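Local coordinates for protein vanadium-dependent bromoperoxidase (Corallina officinalis, PDB 1QHB) that catalyses the halogenation of organic substrates, using bromide and hydrogen peroxide, as a dodecameric, vanadate-dependent enzyme stabilised by calcium, at residues A[549-552]-A[553-557]; A[481-484]-A[485-488]; A[395-399]-A[400-404]; A[147-150]-A[151-154]. All blocks are in the same frame, centred on the assembly; numbering follows the deposited sequence.

Contact 1 (A[549-552]-A[553-557]); sequences GVHY and FSDQF. With PO4 (phosphate ion), chain G.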
loop_
_atom_site.group_PDB
_atom_site.type_symbol
_atom_site.label_atom_id
_atom_site.label_comp_id
_atom_site.label_asym_id
_atom_site.label_seq_id
_atom_site.Cartn_x
_atom_site.Cartn_y
_atom_site.Cartn_z
ATOM N N GLY A 549 -53.511 -9.372 16.666
ATOM C CA GLY A 549 -53.596 -10.624 15.853
ATOM C C GLY A 549 -52.516 -10.691 14.776
ATOM O O GLY A 549 -52.581 -11.580 13.917
ATOM N N VAL A 550 -51.533 -9.779 14.774
ATOM C CA VAL A 550 -50.593 -9.711 13.678
ATOM C C VAL A 550 -49.196 -10.228 13.932
ATOM O O VAL A 550 -48.356 -10.191 12.996
ATOM C CB VAL A 550 -50.509 -8.280 13.060
ATOM C CG1 VAL A 550 -51.906 -7.840 12.628
ATOM C CG2 VAL A 550 -49.922 -7.270 14.043
ATOM N N HIS A 551 -48.903 -10.737 15.111
ATOM C CA HIS A 551 -47.621 -11.339 15.420
ATOM C C HIS A 551 -47.789 -12.479 16.429
ATOM O O HIS A 551 -48.777 -12.490 17.187
ATOM C CB HIS A 551 -46.666 -10.308 16.084
ATOM C CG HIS A 551 -45.898 -9.592 15.001
ATOM N ND1 HIS A 551 -45.104 -10.253 14.099
ATOM C CD2 HIS A 551 -45.921 -8.309 14.620
ATOM C CE1 HIS A 551 -44.612 -9.362 13.253
ATOM N NE2 HIS A 551 -45.100 -8.182 13.526
ATOM N N TYR A 552 -46.785 -13.326 16.530
ATOM C CA TYR A 552 -46.761 -14.339 17.580
ATOM C C TYR A 552 -45.813 -13.930 18.680
ATOM O O TYR A 552 -44.910 -13.097 18.409
ATOM C CB TYR A 552 -46.172 -15.643 17.027
ATOM C CG TYR A 552 -46.726 -16.104 15.700
ATOM C CD1 TYR A 552 -46.223 -15.635 14.491
ATOM C CD2 TYR A 552 -47.743 -17.047 15.694
ATOM C CE1 TYR A 552 -46.707 -16.072 13.275
ATOM C CE2 TYR A 552 -48.226 -17.521 14.456
ATOM C CZ TYR A 552 -47.707 -17.018 13.284
ATOM O OH TYR A 552 -48.204 -17.531 12.107
ATOM N N PHE A 553 -45.857 -14.544 19.850
ATOM C CA PHE A 553 -44.858 -14.221 20.898
ATOM C C PHE A 553 -43.408 -14.235 20.430
ATOM O O PHE A 553 -42.625 -13.319 20.732
ATOM C CB PHE A 553 -45.045 -15.232 22.043
ATOM C CG PHE A 553 -44.166 -14.826 23.224
ATOM C CD1 PHE A 553 -44.579 -13.860 24.111
ATOM C CD2 PHE A 553 -42.913 -15.419 23.416
ATOM C CE1 PHE A 553 -43.788 -13.482 25.188
ATOM C CE2 PHE A 553 -42.160 -15.035 24.467
ATOM C CZ PHE A 553 -42.560 -14.075 25.369
ATOM N N SER A 554 -42.931 -15.265 19.749
ATOM C CA SER A 554 -41.552 -15.479 19.339
ATOM C C SER A 554 -41.058 -14.414 18.372
ATOM O O SER A 554 -39.881 -14.003 18.428
ATOM C CB SER A 554 -41.357 -16.871 18.701
ATOM O OG SER A 554 -42.325 -17.008 17.632
ATOM N N ASP A 555 -41.905 -13.838 17.538
ATOM C CA ASP A 555 -41.575 -12.760 16.669
ATOM C C ASP A 555 -41.116 -11.543 17.497
ATOM O O ASP A 555 -40.185 -10.805 17.128
ATOM C CB ASP A 555 -42.825 -12.228 15.915
ATOM C CG ASP A 555 -43.440 -13.181 14.910
ATOM O OD1 ASP A 555 -42.819 -14.205 14.479
ATOM O OD2 ASP A 555 -44.581 -12.801 14.477
ATOM N N GLN A 556 -41.880 -11.259 18.550
ATOM C CA GLN A 556 -41.624 -10.100 19.404
ATOM C C GLN A 556 -40.352 -10.244 20.230
ATOM O O GLN A 556 -39.437 -9.398 20.212
ATOM C CB GLN A 556 -42.849 -9.827 20.314
ATOM C CG GLN A 556 -44.146 -9.642 19.553
ATOM C CD GLN A 556 -44.041 -8.934 18.233
ATOM O OE1 GLN A 556 -43.569 -9.450 17.234
ATOM N NE2 GLN A 556 -44.451 -7.697 18.081
ATOM N N PHE A 557 -40.303 -11.326 20.991
ATOM C CA PHE A 557 -39.120 -11.521 21.860
ATOM C C PHE A 557 -37.832 -11.553 21.041
ATOM O O PHE A 557 -36.865 -10.869 21.331
ATOM C CB PHE A 557 -39.272 -12.724 22.763
ATOM C CG PHE A 557 -38.071 -12.945 23.662
ATOM C CD1 PHE A 557 -37.878 -12.149 24.756
ATOM C CD2 PHE A 557 -37.177 -13.964 23.400
ATOM C CE1 PHE A 557 -36.794 -12.354 25.588
ATOM C CE2 PHE A 557 -36.087 -14.163 24.229
ATOM C CZ PHE A 557 -35.881 -13.348 25.344
HETATM P P PO4 G . -44.923 -5.117 12.250
HETATM O O1 PO4 G . -46.153 -5.897 11.943
HETATM O O2 PO4 G . -44.816 -4.800 13.702
HETATM O O3 PO4 G . -44.931 -3.876 11.458
HETATM O O4 PO4 G . -43.760 -5.996 11.855
#
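H551 turns one edge of its imidazole to the carboxylate of D555, four residues further on, and ND1 gives its N-H to OD2 of D555 at 2.6 Å, nearly straight (165°). The oxygen lies in the ring plane, but the carboxylate stands almost square to the ring, and ND1 meets OD2 on its anti side, 34° out of the carboxylate plane. The backbone N of Y552 reaches the same OD2 at 3.1 Å from the opposite face. Two N-H groups of adjacent residues thus grip one oxygen, brought to both by aspartate's short chain; S480 also bonds it, while OD1 forms a salt bridge with R404. Q556 closes the packed side: bent at chi2 (-36°), it lays OE1 over one face of the H551 ring, 3.2 Å from CG, and its NE2 is held by the carbonyl of A542.

The start of helix 553-574 is looser. Y552 stands at the N-cap without a capping side chain, and its carbonyl O takes a weak bond from D555 N at 3.2 Å. S554 OG bonds E158 and R404 instead; the tyrosine hydroxyl bonds L405 O and T410, and its ring makes a cation-pi contact with R404.

The bond to D555, with Q556 over one face, probably limits rotation of the ring and leaves H551 NE2 facing the phosphate, bonding its O4 at 3.1 Å and O1 weakly. This is consistent with H551 binding vanadate at the same place.

Contact 2 (A[481-484]-A[485-488]); sequences YGSG and HAVV. With PO4 (phosphate ion), chain G.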
loop_
_atom_site.group_PDB
_atom_site.type_symbol
_atom_site.label_atom_id
_atom_site.label_comp_id
_atom_site.label_asym_id
_atom_site.label_seq_id
_atom_site.Cartn_x
_atom_site.Cartn_y
_atom_site.Cartn_z
ATOM N N TYR A 481 -41.743 -12.607 10.817
ATOM C CA TYR A 481 -40.607 -12.744 11.747
ATOM C C TYR A 481 -39.335 -12.116 11.237
ATOM O O TYR A 481 -38.839 -12.574 10.220
ATOM C CB TYR A 481 -40.449 -14.268 11.859
ATOM C CG TYR A 481 -39.392 -14.769 12.807
ATOM C CD1 TYR A 481 -39.697 -14.885 14.153
ATOM C CD2 TYR A 481 -38.126 -15.158 12.378
ATOM C CE1 TYR A 481 -38.774 -15.349 15.052
ATOM C CE2 TYR A 481 -37.159 -15.614 13.284
ATOM C CZ TYR A 481 -37.505 -15.701 14.594
ATOM O OH TYR A 481 -36.618 -16.153 15.536
ATOM N N GLY A 482 -38.825 -11.083 11.868
ATOM C CA GLY A 482 -39.339 -10.519 13.070
ATOM C C GLY A 482 -40.312 -9.379 12.880
ATOM O O GLY A 482 -41.016 -9.324 11.880
ATOM N N SER A 483 -40.336 -8.447 13.826
ATOM C CA SER A 483 -41.353 -7.398 13.828
ATOM C C SER A 483 -40.727 -6.034 13.785
ATOM O O SER A 483 -39.786 -5.744 14.544
ATOM C CB SER A 483 -42.185 -7.599 15.149
ATOM O OG SER A 483 -42.888 -6.397 15.510
ATOM N N GLY A 484 -41.295 -5.111 13.003
ATOM C CA GLY A 484 -40.805 -3.750 12.940
ATOM C C GLY A 484 -41.038 -3.033 14.245
ATOM O O GLY A 484 -40.158 -2.317 14.741
ATOM N N HIS A 485 -42.208 -3.199 14.858
ATOM C CA HIS A 485 -42.480 -2.529 16.154
ATOM C C HIS A 485 -41.530 -3.007 17.245
ATOM O O HIS A 485 -40.924 -2.255 18.002
ATOM C CB HIS A 485 -43.932 -2.946 16.579
ATOM C CG HIS A 485 -44.928 -2.015 15.954
ATOM N ND1 HIS A 485 -45.478 -2.127 14.705
ATOM C CD2 HIS A 485 -45.480 -0.896 16.484
ATOM C CE1 HIS A 485 -46.291 -1.109 14.481
ATOM N NE2 HIS A 485 -46.341 -0.360 15.560
ATOM N N ALA A 486 -41.392 -4.330 17.352
ATOM C CA ALA A 486 -40.514 -4.901 18.374
ATOM C C ALA A 486 -39.037 -4.640 18.113
ATOM O O ALA A 486 -38.321 -4.368 19.094
ATOM C CB ALA A 486 -40.808 -6.367 18.559
ATOM N N VAL A 487 -38.607 -4.576 16.820
ATOM C CA VAL A 487 -37.169 -4.317 16.660
ATOM C C VAL A 487 -36.836 -2.902 17.082
ATOM O O VAL A 487 -35.787 -2.548 17.610
ATOM C CB VAL A 487 -36.654 -4.656 15.250
ATOM C CG1 VAL A 487 -36.975 -3.543 14.231
ATOM C CG2 VAL A 487 -35.125 -4.765 15.313
ATOM N N VAL A 488 -37.739 -1.965 16.781
ATOM C CA VAL A 488 -37.566 -0.566 17.108
ATOM C C VAL A 488 -37.679 -0.364 18.614
ATOM O O VAL A 488 -36.925 0.419 19.181
ATOM C CB VAL A 488 -38.565 0.318 16.350
ATOM C CG1 VAL A 488 -38.606 1.745 16.883
ATOM C CG2 VAL A 488 -38.206 0.323 14.858
HETATM P P PO4 G . -44.923 -5.117 12.250
HETATM O O1 PO4 G . -46.153 -5.897 11.943
HETATM O O2 PO4 G . -44.816 -4.800 13.702
HETATM O O3 PO4 G . -44.931 -3.876 11.458
HETATM O O4 PO4 G . -43.760 -5.996 11.855
#
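S483 sits at the N-cap of helix 484-499, and its OG accepts the N-H of A486 at 3.1 Å in an almost straight bond (174°). With chi1 at 160° the hydroxyl lies beside its own carbonyl carbon, over the first turn, where it also gives a hydrogen bond to O2 of the phosphate and probably receives one from Q556 NE2. Replacing S483 with alanine would probably leave A486 N without its cap and the anion without one of its donors. H485 follows, its CG anti to the carbonyl carbon (chi1 -86°); this brings ND1 to the same O2 at 2.9 Å, with the phosphate at the ring edge, while NE2 is held by D333. The backbone N of H485 bonds O2 as well, so one oxygen collects three bonds from two residues. G484 gives its backbone N-H to O4 at 2.9 Å; lacking a side chain, it probably lets the phosphate sit close over the helix start. V487 sets CG1 3.4 Å from G484 O and packs on A390 and V394 of helix 376-402. This helix start forms one wall of the anion pocket, completed by K398, R406, R545 and H551; phosphate sits where vanadate probably binds, as in the related PAP2 phosphatases, whose pocket takes phosphate.

Contact 3 (A[395-399]-A[400-404]); sequences RYQKF and NIHRR. With PO4 (phosphate ion), chain G.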
loop_
_atom_site.group_PDB
_atom_site.type_symbol
_atom_site.label_atom_id
_atom_site.label_comp_id
_atom_site.label_asym_id
_atom_site.label_seq_id
_atom_site.Cartn_x
_atom_site.Cartn_y
_atom_site.Cartn_z
ATOM N N ARG A 395 -35.922 -6.229 8.277
ATOM C CA ARG A 395 -36.431 -6.498 6.924
ATOM C C ARG A 395 -35.650 -7.609 6.239
ATOM O O ARG A 395 -36.139 -8.438 5.509
ATOM C CB ARG A 395 -36.417 -5.190 6.079
ATOM C CG ARG A 395 -37.507 -4.219 6.546
ATOM C CD ARG A 395 -38.848 -4.534 5.905
ATOM N NE ARG A 395 -39.975 -4.057 6.743
ATOM C CZ ARG A 395 -40.998 -3.387 6.200
ATOM N NH1 ARG A 395 -41.001 -3.113 4.891
ATOM N NH2 ARG A 395 -42.005 -2.967 6.937
ATOM N N TYR A 396 -34.352 -7.740 6.474
ATOM C CA TYR A 396 -33.520 -8.793 5.969
ATOM C C TYR A 396 -34.034 -10.112 6.540
ATOM O O TYR A 396 -34.180 -11.093 5.821
ATOM C CB TYR A 396 -32.050 -8.542 6.305
ATOM C CG TYR A 396 -31.148 -9.625 5.763
ATOM C CD1 TYR A 396 -30.977 -9.799 4.383
ATOM C CD2 TYR A 396 -30.476 -10.455 6.646
ATOM C CE1 TYR A 396 -30.138 -10.809 3.901
ATOM C CE2 TYR A 396 -29.647 -11.453 6.157
ATOM C CZ TYR A 396 -29.477 -11.629 4.800
ATOM O OH TYR A 396 -28.610 -12.617 4.389
ATOM N N GLN A 397 -34.336 -10.171 7.815
ATOM C CA GLN A 397 -34.836 -11.387 8.434
ATOM C C GLN A 397 -36.224 -11.661 7.860
ATOM O O GLN A 397 -36.538 -12.744 7.427
ATOM C CB GLN A 397 -34.933 -11.229 9.963
ATOM C CG GLN A 397 -33.576 -11.073 10.698
ATOM C CD GLN A 397 -32.659 -12.269 10.419
ATOM O OE1 GLN A 397 -33.000 -13.438 10.583
ATOM N NE2 GLN A 397 -31.443 -12.019 9.952
ATOM N N LYS A 398 -37.140 -10.686 7.845
ATOM C CA LYS A 398 -38.492 -10.910 7.390
ATOM C C LYS A 398 -38.538 -11.519 5.986
ATOM O O LYS A 398 -39.180 -12.518 5.766
ATOM C CB LYS A 398 -39.317 -9.615 7.329
ATOM C CG LYS A 398 -39.876 -9.075 8.607
ATOM C CD LYS A 398 -40.240 -7.602 8.397
ATOM C CE LYS A 398 -40.878 -7.024 9.679
ATOM N NZ LYS A 398 -42.238 -7.597 9.868
ATOM N N PHE A 399 -37.953 -10.807 5.029
ATOM C CA PHE A 399 -38.085 -11.188 3.632
ATOM C C PHE A 399 -36.984 -12.064 3.034
ATOM O O PHE A 399 -37.298 -12.903 2.177
ATOM C CB PHE A 399 -38.076 -9.877 2.853
ATOM C CG PHE A 399 -39.341 -9.113 2.773
ATOM C CD1 PHE A 399 -40.375 -9.513 1.926
ATOM C CD2 PHE A 399 -39.490 -7.927 3.514
ATOM C CE1 PHE A 399 -41.553 -8.750 1.885
ATOM C CE2 PHE A 399 -40.629 -7.158 3.437
ATOM C CZ PHE A 399 -41.661 -7.602 2.632
ATOM N N ASN A 400 -35.719 -11.784 3.392
ATOM C CA ASN A 400 -34.650 -12.504 2.729
ATOM C C ASN A 400 -34.395 -13.839 3.386
ATOM O O ASN A 400 -33.955 -14.708 2.634
ATOM C CB ASN A 400 -33.358 -11.665 2.729
ATOM C CG ASN A 400 -33.555 -10.362 1.981
ATOM O OD1 ASN A 400 -33.972 -9.343 2.558
ATOM N ND2 ASN A 400 -33.215 -10.351 0.678
ATOM N N ILE A 401 -34.651 -13.982 4.696
ATOM C CA ILE A 401 -34.393 -15.236 5.328
ATOM C C ILE A 401 -35.619 -16.070 5.680
ATOM O O ILE A 401 -35.785 -17.140 5.097
ATOM C CB ILE A 401 -33.602 -15.006 6.646
ATOM C CG1 ILE A 401 -32.326 -14.204 6.398
ATOM C CG2 ILE A 401 -33.280 -16.319 7.366
ATOM C CD1 ILE A 401 -31.322 -14.873 5.472
ATOM N N HIS A 402 -36.446 -15.723 6.677
ATOM C CA HIS A 402 -37.485 -16.619 7.136
ATOM C C HIS A 402 -38.823 -16.578 6.447
ATOM O O HIS A 402 -39.434 -17.627 6.448
ATOM C CB HIS A 402 -37.765 -16.357 8.632
ATOM C CG HIS A 402 -36.497 -16.273 9.441
ATOM N ND1 HIS A 402 -35.944 -17.425 9.937
ATOM C CD2 HIS A 402 -35.694 -15.238 9.811
ATOM C CE1 HIS A 402 -34.825 -17.115 10.599
ATOM N NE2 HIS A 402 -34.671 -15.810 10.541
ATOM N N ARG A 403 -39.329 -15.459 5.953
ATOM C CA ARG A 403 -40.623 -15.388 5.326
ATOM C C ARG A 403 -41.689 -16.183 6.105
ATOM O O ARG A 403 -42.418 -16.939 5.483
ATOM C CB ARG A 403 -40.509 -15.880 3.863
ATOM C CG ARG A 403 -39.771 -14.830 2.983
ATOM C CD ARG A 403 -39.470 -15.362 1.608
ATOM N NE ARG A 403 -38.605 -16.571 1.499
ATOM C CZ ARG A 403 -37.300 -16.550 1.292
ATOM N NH1 ARG A 403 -36.605 -15.422 1.207
ATOM N NH2 ARG A 403 -36.569 -17.646 1.116
ATOM N N ARG A 404 -41.850 -15.938 7.403
ATOM C CA ARG A 404 -42.854 -16.586 8.234
ATOM C C ARG A 404 -44.264 -16.051 7.981
ATOM O O ARG A 404 -44.469 -14.823 7.818
ATOM C CB ARG A 404 -42.516 -16.494 9.711
ATOM C CG ARG A 404 -43.495 -17.281 10.608
ATOM C CD ARG A 404 -43.201 -17.021 12.074
ATOM N NE ARG A 404 -43.886 -18.005 12.937
ATOM C CZ ARG A 404 -43.764 -17.985 14.257
ATOM N NH1 ARG A 404 -42.990 -17.104 14.922
ATOM N NH2 ARG A 404 -44.407 -18.874 14.982
HETATM P P PO4 G . -44.923 -5.117 12.250
HETATM O O1 PO4 G . -46.153 -5.897 11.943
HETATM O O2 PO4 G . -44.816 -4.800 13.702
HETATM O O3 PO4 G . -44.931 -3.876 11.458
HETATM O O4 PO4 G . -43.760 -5.996 11.855
HETATM O O HOH W 1 -40.263 -13.652 8.411
#
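With CG trans to the backbone N (chi1 -179°), the ring of Y396 swings along the helix to meet N400 and I401. I401 CG1 lies over one ring face in a CH-pi contact, 4.3 Å from the centroid and 26° off the normal, while its CD1 reaches Y396 CZ at 3.8 Å. N400 CB comes within 3.4 Å of CD1 of the tyrosine. Trimming Y396 to alanine would probably open a gap beneath I401 CG1 and remove the surface that packs on G2 of a third subunit. A bend at chi2 of Q397 (-58°) brings its OE1 to the ring edge of H402, whose NE2 donates at 2.9 Å within the amide's carbonyl plane. Between these side chains, helix 376-402 ends in a wider, pi-type turn: H402 N bonds Q397 O, and R403 N bonds K398 O at 3.0 Å. R403 then leaves the helix with positive phi, and its bent chain turns NH1 back to F399 O at 2.8 Å. Arginine is long enough for its NH2 also to form a salt bridge with E40 and a hydrogen bond with Q595 of a second subunit. K398 points away from this turn; its NZ is held mainly by G482 O and reaches phosphate O4 at 3.0 Å, with P479 O and H478 ND1 also close.

Contact 4 (A[147-150]-A[151-154]); sequences APVL and TSPE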
loop_
_atom_site.group_PDB
_atom_site.type_symbol
_atom_site.label_atom_id
_atom_site.label_comp_id
_atom_site.label_asym_id
_atom_site.label_seq_id
_atom_site.Cartn_x
_atom_site.Cartn_y
_atom_site.Cartn_z
ATOM N N ALA A 147 -37.558 -19.623 13.283
ATOM C CA ALA A 147 -38.886 -19.542 13.896
ATOM C C ALA A 147 -39.502 -20.898 14.194
ATOM O O ALA A 147 -39.130 -21.907 13.628
ATOM C CB ALA A 147 -39.833 -18.787 12.963
ATOM N N PRO A 148 -40.424 -20.954 15.162
ATOM C CA PRO A 148 -41.165 -22.163 15.508
ATOM C C PRO A 148 -41.827 -22.767 14.262
ATOM O O PRO A 148 -42.263 -21.989 13.421
ATOM C CB PRO A 148 -42.280 -21.658 16.439
ATOM C CG PRO A 148 -41.737 -20.408 17.016
ATOM C CD PRO A 148 -40.914 -19.751 15.917
ATOM N N VAL A 149 -41.901 -24.081 14.127
ATOM C CA VAL A 149 -42.541 -24.709 12.981
ATOM C C VAL A 149 -44.010 -24.984 13.298
ATOM O O VAL A 149 -44.429 -25.056 14.473
ATOM C CB VAL A 149 -41.873 -26.000 12.473
ATOM C CG1 VAL A 149 -40.468 -25.673 11.937
ATOM C CG2 VAL A 149 -41.740 -27.059 13.546
ATOM N N LEU A 150 -44.808 -25.156 12.243
ATOM C CA LEU A 150 -46.240 -25.305 12.327
ATOM C C LEU A 150 -46.696 -26.465 13.170
ATOM O O LEU A 150 -47.766 -26.395 13.794
ATOM C CB LEU A 150 -46.899 -25.460 10.959
ATOM C CG LEU A 150 -47.169 -24.263 10.065
ATOM C CD1 LEU A 150 -47.835 -24.746 8.775
ATOM C CD2 LEU A 150 -48.046 -23.238 10.756
ATOM N N THR A 151 -45.902 -27.515 13.255
ATOM C CA THR A 151 -46.246 -28.710 14.011
ATOM C C THR A 151 -45.615 -28.715 15.366
ATOM O O THR A 151 -45.549 -29.800 15.992
ATOM C CB THR A 151 -45.733 -29.926 13.187
ATOM O OG1 THR A 151 -44.333 -29.658 12.911
ATOM C CG2 THR A 151 -46.430 -30.010 11.806
ATOM N N SER A 152 -45.098 -27.579 15.859
ATOM C CA SER A 152 -44.419 -27.649 17.167
ATOM C C SER A 152 -45.328 -27.266 18.303
ATOM O O SER A 152 -46.263 -26.447 18.201
ATOM C CB SER A 152 -43.206 -26.702 17.182
ATOM O OG SER A 152 -43.617 -25.344 17.022
ATOM N N PRO A 153 -44.977 -27.738 19.497
ATOM C CA PRO A 153 -45.686 -27.369 20.732
ATOM C C PRO A 153 -45.669 -25.856 20.871
ATOM O O PRO A 153 -46.667 -25.202 21.219
ATOM C CB PRO A 153 -44.855 -28.020 21.832
ATOM C CG PRO A 153 -44.224 -29.196 21.147
ATOM C CD PRO A 153 -43.873 -28.693 19.754
ATOM N N GLU A 154 -44.515 -25.224 20.593
ATOM C CA GLU A 154 -44.420 -23.782 20.667
ATOM C C GLU A 154 -45.497 -22.997 19.899
ATOM O O GLU A 154 -46.136 -22.024 20.358
ATOM C CB GLU A 154 -43.072 -23.279 20.192
ATOM C CG GLU A 154 -42.860 -21.812 20.597
ATOM C CD GLU A 154 -41.429 -21.325 20.435
ATOM O OE1 GLU A 154 -40.602 -22.093 19.893
ATOM O OE2 GLU A 154 -41.204 -20.203 20.880
#
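P148 lays its ring against the carboxylate of E154, six residues on, with CG 3.5 Å from OE1 and 3.6 Å from CD. E154 CG is anti to the backbone N (chi1 -166°) and the rest of the chain is extended, which carries the carboxylate across to the proline CG; the charge itself is met in a salt bridge by R213. The compact, rigid proline ring offers an apolar flank for the carboxylate to rest against. Next along the chain, V149 O receives two bonds from one residue: S152 OG at 2.7 Å, in the carbonyl plane on a lone pair, and S152 N at 3.0 Å, from well above that plane. The backbone bond closes a type I beta turn from V149 to S152, and S152 is also the N-cap of helix 153-167, its hydroxyl bonded to L155 N. With chi1 at 63° the small OG can serve both the turn and the helix. P153, needing no N-H donor, follows in the first turn of the helix. V149 CG2 packs 3.7 Å from T151 OG1 and also meets S152 CB at 3.9 Å. T151 is exposed, whereas L150, pointing away from the turn's second half, buries its isobutyl group on T410 and L413 of helix 407-422.

The four contacts run along the chain in the order 4, 3, 2, 1. Each lies at an end of a helix: the starts of 153-167, 484-499 and 553-574, and the finish of 376-402. Centre to centre, contacts 1 and 2 are closest, about 9 Å apart; contact 3 lies about 11 Å from contact 2, where Y481 meets H402 edge-to-face, and about 14 Å from contact 1. These three touch the same phosphate, so the anion pocket is built from sequence segments far apart and brought together by the packing of helices. Contact 4 lies outside, its centre about 13 Å from that of contact 1; P148 and A147 pack on R404, whose salt bridge to D555 links it to contact 1.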